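Local coordinates for protein CS1 fimbrial subunit A (Escherichia coli, PDB 4HJI) that builds the stalk of CS1 pili, the chaperone-usher surface filaments with which enterotoxigenic bacteria colonize the epithelium of host organs, at residues A[52-57]-A[124-129]; A[74-79]-A[90-95]. All coordinates share one frame; numbering follows the deposited sequence.

Interaction 1. Residues A[52-57]-A[124-129]; sequences AHTINT and TQKLSI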
loop_
_atom_site.group_PDB
_atom_site.type_symbol
_atom_site.label_atom_id
_atom_site.label_comp_id
_atom_site.label_asym_id
_atom_site.label_seq_id
_atom_site.Cartn_x
_atom_site.Cartn_y
_atom_site.Cartn_z
ATOM N N ALA A 52 4.169 -1.795 11.851
ATOM C CA ALA A 52 3.920 -1.984 10.423
ATOM C C ALA A 52 2.642 -2.770 10.248
ATOM O O ALA A 52 2.304 -3.624 11.064
ATOM C CB ALA A 52 5.087 -2.705 9.769
ATOM N N HIS A 53 1.920 -2.463 9.189
ATOM C CA HIS A 53 0.728 -3.226 8.836
ATOM C C HIS A 53 0.967 -3.949 7.523
ATOM O O HIS A 53 1.109 -3.313 6.480
ATOM C CB HIS A 53 -0.481 -2.336 8.711
ATOM C CG HIS A 53 -1.742 -3.082 8.430
ATOM N ND1 HIS A 53 -2.603 -3.482 9.428
ATOM C CD2 HIS A 53 -2.319 -3.472 7.264
ATOM C CE1 HIS A 53 -3.661 -4.070 8.887
ATOM N NE2 HIS A 53 -3.502 -4.093 7.578
ATOM N N THR A 54 0.957 -5.277 7.578
ATOM C CA THR A 54 1.277 -6.109 6.429
ATOM C C THR A 54 0.053 -6.860 5.921
ATOM O O THR A 54 -0.728 -7.453 6.707
ATOM C CB THR A 54 2.431 -7.066 6.768
ATOM O OG1 THR A 54 3.569 -6.294 7.138
ATOM C CG2 THR A 54 2.792 -7.964 5.580
ATOM N N ILE A 55 -0.134 -6.797 4.612
ATOM C CA ILE A 55 -1.241 -7.426 3.897
ATOM C C ILE A 55 -0.607 -8.413 2.906
ATOM O O ILE A 55 0.213 -8.014 2.063
ATOM C CB ILE A 55 -2.094 -6.388 3.125
ATOM C CG1 ILE A 55 -2.658 -5.303 4.061
ATOM C CG2 ILE A 55 -3.237 -7.051 2.374
ATOM C CD1 ILE A 55 -3.380 -4.172 3.385
ATOM N N ASN A 56 -0.947 -9.692 3.040
ATOM C CA ASN A 56 -0.576 -10.716 2.080
ATOM C C ASN A 56 -1.460 -10.581 0.844
ATOM O O ASN A 56 -2.684 -10.601 0.955
ATOM C CB ASN A 56 -0.713 -12.106 2.722
ATOM C CG ASN A 56 0.200 -12.271 3.918
ATOM O OD1 ASN A 56 -0.250 -12.417 5.073
ATOM N ND2 ASN A 56 1.490 -12.246 3.666
ATOM N N THR A 57 -0.839 -10.428 -0.325
ATOM C CA THR A 57 -1.566 -10.148 -1.563
ATOM C C THR A 57 -1.112 -11.055 -2.696
ATOM O O THR A 57 -0.091 -11.729 -2.595
ATOM C CB THR A 57 -1.328 -8.704 -2.032
ATOM O OG1 THR A 57 0.040 -8.565 -2.450
ATOM C CG2 THR A 57 -1.590 -7.732 -0.920
ATOM N N THR A 124 2.493 -15.251 -3.308
ATOM C CA THR A 124 2.175 -14.223 -2.323
ATOM C C THR A 124 3.239 -13.131 -2.264
ATOM O O THR A 124 4.444 -13.422 -2.196
ATOM C CB THR A 124 1.935 -14.839 -0.927
ATOM O OG1 THR A 124 0.869 -15.784 -1.023
ATOM C CG2 THR A 124 1.578 -13.788 0.090
ATOM N N GLN A 125 2.762 -11.887 -2.297
ATOM C CA GLN A 125 3.566 -10.684 -2.189
ATOM C C GLN A 125 3.111 -9.854 -1.000
ATOM O O GLN A 125 1.902 -9.629 -0.779
ATOM C CB GLN A 125 3.465 -9.841 -3.446
ATOM C CG GLN A 125 3.632 -10.616 -4.743
ATOM C CD GLN A 125 5.019 -11.208 -4.923
ATOM O OE1 GLN A 125 5.179 -12.244 -5.579
ATOM N NE2 GLN A 125 6.026 -10.569 -4.339
ATOM N N LYS A 126 4.075 -9.367 -0.236
ATOM C CA LYS A 126 3.779 -8.556 0.926
ATOM C C LYS A 126 3.534 -7.107 0.531
ATOM O O LYS A 126 4.334 -6.507 -0.181
ATOM C CB LYS A 126 4.905 -8.676 1.955
ATOM C CG LYS A 126 4.993 -10.077 2.516
ATOM C CD LYS A 126 6.102 -10.268 3.546
ATOM C CE LYS A 126 6.062 -11.687 4.096
ATOM N NZ LYS A 126 4.671 -12.114 4.405
ATOM N N LEU A 127 2.410 -6.559 0.986
ATOM C CA LEU A 127 2.143 -5.141 0.923
ATOM C C LEU A 127 2.148 -4.594 2.348
ATOM O O LEU A 127 1.319 -4.996 3.165
ATOM C CB LEU A 127 0.781 -4.893 0.259
ATOM C CG LEU A 127 0.309 -3.440 0.236
ATOM C CD1 LEU A 127 1.173 -2.549 -0.652
ATOM C CD2 LEU A 127 -1.128 -3.374 -0.250
ATOM N N SER A 128 3.086 -3.704 2.671
ATOM C CA SER A 128 3.220 -3.174 4.048
ATOM C C SER A 128 3.104 -1.651 4.112
ATOM O O SER A 128 3.696 -0.937 3.293
ATOM C CB SER A 128 4.559 -3.599 4.693
ATOM O OG SER A 128 5.501 -3.594 3.643
ATOM N N ILE A 129 2.364 -1.180 5.111
ATOM C CA ILE A 129 2.113 0.245 5.352
ATOM C C ILE A 129 2.799 0.622 6.666
ATOM O O ILE A 129 2.550 -0.026 7.680
ATOM C CB ILE A 129 0.588 0.530 5.386
ATOM C CG1 ILE A 129 -0.003 0.182 4.025
ATOM C CG2 ILE A 129 0.315 1.977 5.781
ATOM C CD1 ILE A 129 -1.500 0.249 3.984
#
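Gln125 O takes two bonds from a single residue, Thr57, whose backbone N and hydroxyl OG1 reach it from opposite faces of its carbonyl plane. The hydroxyl bond is the shorter, Thr57 OG1 to Gln125 O at 2.7 Å, and it comes in above that plane, 39° out of it, rather than onto a lone pair. With chi1 at 68°, OG1 sits between its own backbone N and carbonyl carbon, which brings it to this oxygen and leaves CG2 to rest 3.9 Å from Leu127 CB. A valine here would probably leave Gln125 O with the backbone N-H at the substituted position as its one partner across the two strands.

The rest is regular antiparallel pairing. Ile55 and Leu127 exchange two bonds, Ile55 N to Leu127 O at 2.7 Å and Leu127 N to Ile55 O at 2.8 Å, and His53 does the same with Ile129. Their side chains share one face with those of Thr57 and Gln125; Ile55 CB lies 4.3 Å from Leu127 CB. On the other face Thr54 OG1 meets Ser128 CB at 3.8 Å.

Leu127 continues onto Val92, and Thr57 and Gln125 onto Phe94, all within the Ig-like beta-sandwich of a chaperone-usher pilin. Strand 119-131 thus runs between strands 49-61 and 87-94, while His53 leans on Val39 and Leu41 of strand 38-44.

Interaction 2. Residues A[74-79]-A[90-95]; sequences ADPVLS and VSVNFA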
loop_
_atom_site.group_PDB
_atom_site.type_symbol
_atom_site.label_atom_id
_atom_site.label_comp_id
_atom_site.label_asym_id
_atom_site.label_seq_id
_atom_site.Cartn_x
_atom_site.Cartn_y
_atom_site.Cartn_z
ATOM N N ALA A 74 0.080 9.584 -4.795
ATOM C CA ALA A 74 0.498 10.741 -4.033
ATOM C C ALA A 74 1.294 10.213 -2.872
ATOM O O ALA A 74 1.118 9.057 -2.479
ATOM C CB ALA A 74 -0.710 11.529 -3.544
ATOM N N ASP A 75 2.176 11.061 -2.343
ATOM C CA ASP A 75 2.905 10.769 -1.113
ATOM C C ASP A 75 1.904 10.654 0.006
ATOM O O ASP A 75 1.254 11.649 0.340
ATOM C CB ASP A 75 3.829 11.919 -0.738
ATOM C CG ASP A 75 5.102 11.939 -1.535
ATOM O OD1 ASP A 75 5.363 10.961 -2.270
ATOM O OD2 ASP A 75 5.877 12.925 -1.401
ATOM N N PRO A 76 1.758 9.451 0.584
ATOM C CA PRO A 76 0.777 9.316 1.631
ATOM C C PRO A 76 1.241 9.890 2.962
ATOM O O PRO A 76 2.398 9.704 3.369
ATOM C CB PRO A 76 0.542 7.810 1.699
ATOM C CG PRO A 76 1.785 7.190 1.200
ATOM C CD PRO A 76 2.467 8.191 0.314
ATOM N N VAL A 77 0.336 10.616 3.607
ATOM C CA VAL A 77 0.551 11.184 4.913
ATOM C C VAL A 77 -0.705 11.021 5.755
ATOM O O VAL A 77 -1.803 11.041 5.219
ATOM C CB VAL A 77 0.946 12.665 4.814
ATOM C CG1 VAL A 77 1.344 13.182 6.168
ATOM C CG2 VAL A 77 2.159 12.845 3.908
ATOM N N LEU A 78 -0.542 10.852 7.067
ATOM C CA LEU A 78 -1.679 10.867 7.985
ATOM C C LEU A 78 -1.696 12.216 8.683
ATOM O O LEU A 78 -0.720 12.599 9.351
ATOM C CB LEU A 78 -1.575 9.762 9.026
ATOM C CG LEU A 78 -1.239 8.364 8.522
ATOM C CD1 LEU A 78 -1.213 7.427 9.716
ATOM C CD2 LEU A 78 -2.237 7.885 7.472
ATOM N N SER A 79 -2.805 12.923 8.507
ATOM C CA SER A 79 -3.023 14.239 9.086
ATOM C C SER A 79 -3.822 14.113 10.376
ATOM O O SER A 79 -4.820 13.383 10.428
ATOM C CB SER A 79 -3.743 15.142 8.083
ATOM O OG SER A 79 -2.965 15.326 6.910
ATOM N N VAL A 90 3.976 8.404 5.647
ATOM C CA VAL A 90 3.706 6.974 5.491
ATOM C C VAL A 90 4.569 6.439 4.367
ATOM O O VAL A 90 4.696 7.092 3.318
ATOM C CB VAL A 90 2.221 6.715 5.142
ATOM C CG1 VAL A 90 1.965 5.247 4.768
ATOM C CG2 VAL A 90 1.317 7.105 6.307
ATOM N N SER A 91 5.176 5.275 4.615
ATOM C CA SER A 91 5.929 4.516 3.634
ATOM C C SER A 91 5.150 3.262 3.278
ATOM O O SER A 91 4.465 2.685 4.132
ATOM C CB SER A 91 7.301 4.142 4.216
ATOM O OG SER A 91 8.114 5.296 4.358
ATOM N N VAL A 92 5.221 2.857 2.013
ATOM C CA VAL A 92 4.561 1.660 1.535
ATOM C C VAL A 92 5.538 0.806 0.760
ATOM O O VAL A 92 6.279 1.319 -0.087
ATOM C CB VAL A 92 3.360 2.008 0.624
ATOM C CG1 VAL A 92 2.636 0.743 0.225
ATOM C CG2 VAL A 92 2.456 3.003 1.313
ATOM N N ASN A 93 5.609 -0.473 1.124
ATOM C CA ASN A 93 6.495 -1.420 0.446
ATOM C C ASN A 93 5.627 -2.467 -0.231
ATOM O O ASN A 93 4.599 -2.863 0.311
ATOM C CB ASN A 93 7.442 -2.164 1.416
ATOM C CG ASN A 93 8.517 -1.290 2.028
ATOM O OD1 ASN A 93 8.415 -0.071 2.088
ATOM N ND2 ASN A 93 9.587 -1.928 2.472
ATOM N N PHE A 94 6.041 -2.904 -1.409
ATOM C CA PHE A 94 5.348 -3.961 -2.124
ATOM C C PHE A 94 6.366 -4.905 -2.718
ATOM O O PHE A 94 7.335 -4.466 -3.339
ATOM C CB PHE A 94 4.450 -3.405 -3.245
ATOM C CG PHE A 94 3.755 -4.478 -4.021
ATOM C CD1 PHE A 94 4.051 -4.718 -5.343
ATOM C CD2 PHE A 94 2.784 -5.268 -3.404
ATOM C CE1 PHE A 94 3.408 -5.727 -6.051
ATOM C CE2 PHE A 94 2.153 -6.285 -4.096
ATOM C CZ PHE A 94 2.457 -6.521 -5.417
ATOM N N ALA A 95 6.161 -6.204 -2.510
ATOM C CA ALA A 95 7.076 -7.205 -3.048
ATOM C C ALA A 95 8.517 -6.893 -2.666
ATOM O O ALA A 95 9.431 -7.116 -3.464
ATOM C CB ALA A 95 6.932 -7.269 -4.567
#
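Val90 presses its two methyl branches against Pro76 and Leu78, forming the apolar centre of a contact within the beta hairpin of strands 68-80 and 87-94, part of the Ig-like sandwich of this pilin. The closest apolar approach is Val90 CG2 to Leu78 CG, 3.6 Å, with Leu78 CD2 nearly as near. Leu78 CG sits anti to its own carbonyl carbon (chi1 -48°); CG and CD2 do the touching, and the two side chains cross at about a right angle. Pro76 meets the other branch: the Pro76 side chain also crosses that of Val90 at about a right angle, with Pro76 CG 4.1 Å from Val90 CG1 and Pro76 CB 4.0 Å from Val90 CB. Having CG1 anti to the backbone N is what lets Val90 give one methyl to the proline and the other to the leucine.

Farther along strand 87-94, Val92 CG2 just reaches Pro76 CG at 4.2 Å. These side chains continue into the sandwich interior: Pro76 and Val92 both touch Val150, and Leu78 touches Tyr146, on strand 144-156, while Val90 packs on Ile129 and Val92 on Leu127 of strand 119-131.

At the polar edge one backbone bond joins the two segments. From Pro76 the chain runs on toward the hairpin turn, and Leu78 takes up the pairing with Ile88; back from Pro76, Asp75 diverges and touches Thr101. The joining bond is bent, Val90 N to Pro76 O at 3.1 Å with 148° at the hydrogen, and the donor stands 33° off the carbonyl plane.

How the interactions relate
From the N terminus the chain first lays down 52-57, then 74-79, turns through a short hairpin to 90-95, and only later returns as 124-129. Interaction 2 therefore closes a small loop of ten intervening residues, which lies wholly within the 66-residue loop that interaction 1 closes; the two do not cross. Their centres are 12 Å apart, and they meet where strands 119-131 and 87-94 run side by side: Ser128 N is 2.9 Å from Asn93 O and Lys126 O is 3.0 Å from Ala95 N, both probable hydrogen bonds. Together they tie strand 49-61, through 119-131 and 87-94, to strand 68-80.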